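Local structure of Pvc1 (Photorhabdus asymbiotica subsp. asymbiotica, 6J0B) at residues E26-F30 and T75-D79. The protein probably forms the inner tube, surrounded by the sheath, of an extracellular contractile injection system, like the tail tube protein gp19 of phage T4. Sequence-based numbering, arbitrary orientation.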
ATOM      1  N   GLU M  26     -17.682  33.911 -18.368  1.00 35.40           N
ATOM      2  CA  GLU M  26     -17.679  34.483 -17.032  1.00 35.40           C
ATOM      3  C   GLU M  26     -16.256  34.642 -16.519  1.00 35.40           C
ATOM      4  O   GLU M  26     -15.341  33.926 -16.927  1.00 35.40           O
ATOM      5  CB  GLU M  26     -18.461  33.592 -16.070  1.00 35.40           C
ATOM      6  CG  GLU M  26     -19.859  33.233 -16.531  1.00 35.40           C
ATOM      7  CD  GLU M  26     -20.441  32.065 -15.756  1.00 35.40           C
ATOM      8  OE1 GLU M  26     -19.689  31.419 -14.996  1.00 35.40           O
ATOM      9  OE2 GLU M  26     -21.650  31.791 -15.913  1.00 35.40           O
ATOM     10  N   LYS M  27     -16.074  35.598 -15.614  1.00 30.77           N
ATOM     11  CA  LYS M  27     -14.903  35.636 -14.751  1.00 30.77           C
ATOM     12  C   LYS M  27     -15.388  35.629 -13.312  1.00 30.77           C
ATOM     13  O   LYS M  27     -16.277  36.405 -12.944  1.00 30.77           O
ATOM     14  CB  LYS M  27     -13.995  36.843 -15.038  1.00 30.77           C
ATOM     15  CG  LYS M  27     -14.636  38.219 -15.023  1.00 30.77           C
ATOM     16  CD  LYS M  27     -13.570  39.306 -15.082  1.00 30.77           C
ATOM     17  CE  LYS M  27     -12.679  39.295 -13.844  1.00 30.77           C
ATOM     18  NZ  LYS M  27     -13.377  39.805 -12.627  1.00 30.77           N
ATOM     19  N   ILE M  28     -14.844  34.721 -12.513  1.00 24.71           N
ATOM     20  CA  ILE M  28     -15.309  34.555 -11.141  1.00 24.71           C
ATOM     21  C   ILE M  28     -14.121  34.515 -10.193  1.00 24.71           C
ATOM     22  O   ILE M  28     -13.085  33.921 -10.521  1.00 24.71           O
ATOM     23  CB  ILE M  28     -16.180  33.299 -10.998  1.00 24.71           C
ATOM     24  CG1 ILE M  28     -15.721  32.209 -11.959  1.00 24.71           C
ATOM     25  CG2 ILE M  28     -17.619  33.650 -11.261  1.00 24.71           C
ATOM     26  CD1 ILE M  28     -16.563  30.957 -11.896  1.00 24.71           C
ATOM     27  N   PRO M  29     -14.220  35.141  -9.019  1.00 20.71           N
ATOM     28  CA  PRO M  29     -13.082  35.174  -8.092  1.00 20.71           C
ATOM     29  C   PRO M  29     -12.907  33.843  -7.379  1.00 20.71           C
ATOM     30  O   PRO M  29     -13.855  33.293  -6.815  1.00 20.71           O
ATOM     31  CB  PRO M  29     -13.460  36.287  -7.113  1.00 20.71           C
ATOM     32  CG  PRO M  29     -14.935  36.352  -7.172  1.00 20.71           C
ATOM     33  CD  PRO M  29     -15.325  36.000  -8.565  1.00 20.71           C
ATOM     34  N   PHE M  30     -11.685  33.325  -7.404  1.00 19.42           N
ATOM     35  CA  PHE M  30     -11.372  32.045  -6.795  1.00 19.42           C
ATOM     36  C   PHE M  30     -10.363  32.227  -5.674  1.00 19.42           C
ATOM     37  O   PHE M  30      -9.546  33.146  -5.691  1.00 19.42           O
ATOM     38  CB  PHE M  30     -10.833  31.057  -7.826  1.00 19.42           C
ATOM     39  CG  PHE M  30     -11.901  30.308  -8.545  1.00 19.42           C
ATOM     40  CD1 PHE M  30     -12.479  29.199  -7.972  1.00 19.42           C
ATOM     41  CD2 PHE M  30     -12.340  30.716  -9.787  1.00 19.42           C
ATOM     42  CE1 PHE M  30     -13.476  28.510  -8.617  1.00 19.42           C
ATOM     43  CE2 PHE M  30     -13.329  30.022 -10.441  1.00 19.42           C
ATOM     44  CZ  PHE M  30     -13.895  28.919  -9.853  1.00 19.42           C
ATOM     45  N   THR M  75     -24.681  30.245  -6.994  1.00 31.32           N
ATOM     46  CA  THR M  75     -24.184  28.884  -7.233  1.00 31.32           C
ATOM     47  C   THR M  75     -24.060  28.719  -8.743  1.00 31.32           C
ATOM     48  O   THR M  75     -24.974  28.193  -9.377  1.00 31.32           O
ATOM     49  CB  THR M  75     -25.112  27.786  -6.669  1.00 31.32           C
ATOM     50  OG1 THR M  75     -26.247  27.638  -7.529  1.00 31.32           O
ATOM     51  CG2 THR M  75     -25.615  28.105  -5.304  1.00 31.32           C
ATOM     52  N   GLU M  76     -22.941  29.136  -9.327  1.00 31.86           N
ATOM     53  CA  GLU M  76     -22.717  28.818 -10.730  1.00 31.86           C
ATOM     54  C   GLU M  76     -21.533  27.892 -10.943  1.00 31.86           C
ATOM     55  O   GLU M  76     -21.231  27.551 -12.090  1.00 31.86           O
ATOM     56  CB  GLU M  76     -22.581  30.092 -11.580  1.00 31.86           C
ATOM     57  CG  GLU M  76     -21.438  31.037 -11.289  1.00 31.86           C
ATOM     58  CD  GLU M  76     -21.510  32.267 -12.189  1.00 31.86           C
ATOM     59  OE1 GLU M  76     -22.319  32.256 -13.140  1.00 31.86           O
ATOM     60  OE2 GLU M  76     -20.778  33.245 -11.946  1.00 31.86           O
ATOM     61  N   LEU M  77     -20.869  27.460  -9.872  1.00 24.59           N
ATOM     62  CA  LEU M  77     -20.046  26.262  -9.957  1.00 24.59           C
ATOM     63  C   LEU M  77     -20.898  25.008  -9.878  1.00 24.59           C
ATOM     64  O   LEU M  77     -20.562  23.993 -10.495  1.00 24.59           O
ATOM     65  CB  LEU M  77     -19.005  26.230  -8.840  1.00 24.59           C
ATOM     66  CG  LEU M  77     -17.796  27.156  -8.899  1.00 24.59           C
ATOM     67  CD1 LEU M  77     -16.769  26.691  -7.882  1.00 24.59           C
ATOM     68  CD2 LEU M  77     -17.205  27.192 -10.296  1.00 24.59           C
ATOM     69  N   PHE M  78     -21.994  25.057  -9.120  1.00 24.94           N
ATOM     70  CA  PHE M  78     -22.860  23.896  -8.982  1.00 24.94           C
ATOM     71  C   PHE M  78     -23.713  23.679 -10.223  1.00 24.94           C
ATOM     72  O   PHE M  78     -23.935  22.534 -10.624  1.00 24.94           O
ATOM     73  CB  PHE M  78     -23.754  24.039  -7.751  1.00 24.94           C
ATOM     74  CG  PHE M  78     -24.825  22.990  -7.660  1.00 24.94           C
ATOM     75  CD1 PHE M  78     -26.145  23.290  -7.964  1.00 24.94           C
ATOM     76  CD2 PHE M  78     -24.509  21.700  -7.282  1.00 24.94           C
ATOM     77  CE1 PHE M  78     -27.120  22.321  -7.895  1.00 24.94           C
ATOM     78  CE2 PHE M  78     -25.485  20.732  -7.206  1.00 24.94           C
ATOM     79  CZ  PHE M  78     -26.787  21.042  -7.515  1.00 24.94           C
ATOM     80  N   ASP M  79     -24.211  24.761 -10.827  1.00 27.05           N
ATOM     81  CA  ASP M  79     -25.077  24.636 -11.996  1.00 27.05           C
ATOM     82  C   ASP M  79     -24.323  24.114 -13.208  1.00 27.05           C
ATOM     83  O   ASP M  79     -24.934  23.549 -14.121  1.00 27.05           O
ATOM     84  CB  ASP M  79     -25.714  25.981 -12.329  1.00 27.05           C
ATOM     85  CG  ASP M  79     -26.894  26.304 -11.440  1.00 27.05           C
ATOM     86  OD1 ASP M  79     -27.474  25.369 -10.849  1.00 27.05           O
ATOM     87  OD2 ASP M  79     -27.254  27.494 -11.344  1.00 27.05           O
TER
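E76, L77 and I28 have the most area covered where the loop joining strands 19-23 and 32-35 meets the turn leading into helix 78-82: 71, 49 and 41 Å² of a summed 224 Å². Side chains alone bridge the gap, since even the nearest CA atoms, those of I28 and E76, are 9.4 Å apart. E76, with chi2 t (-177°), extends its side chain across, bringing its OE2 to 3.3 Å from I28 CG2 and its OE1 to 2.9 Å from E26 OE2. On the apolar side, L77 CD2 meets both I28 and F30, 4.1 Å from I28 CD1 and 3.8 Å from F30 CZ, lying near the plane of the ring, at its edge. F30 also packs on V21 and L66 and makes a cation-pi contact with K68, so the apolar end lies against strands 19-23 and 52-69. The chemistry is thus divided: van der Waals packing joins loop and turn, whereas the E26 and E76 carboxylates, if both ionised, would repel, so their end is unlikely to add stability unless the charge is offset.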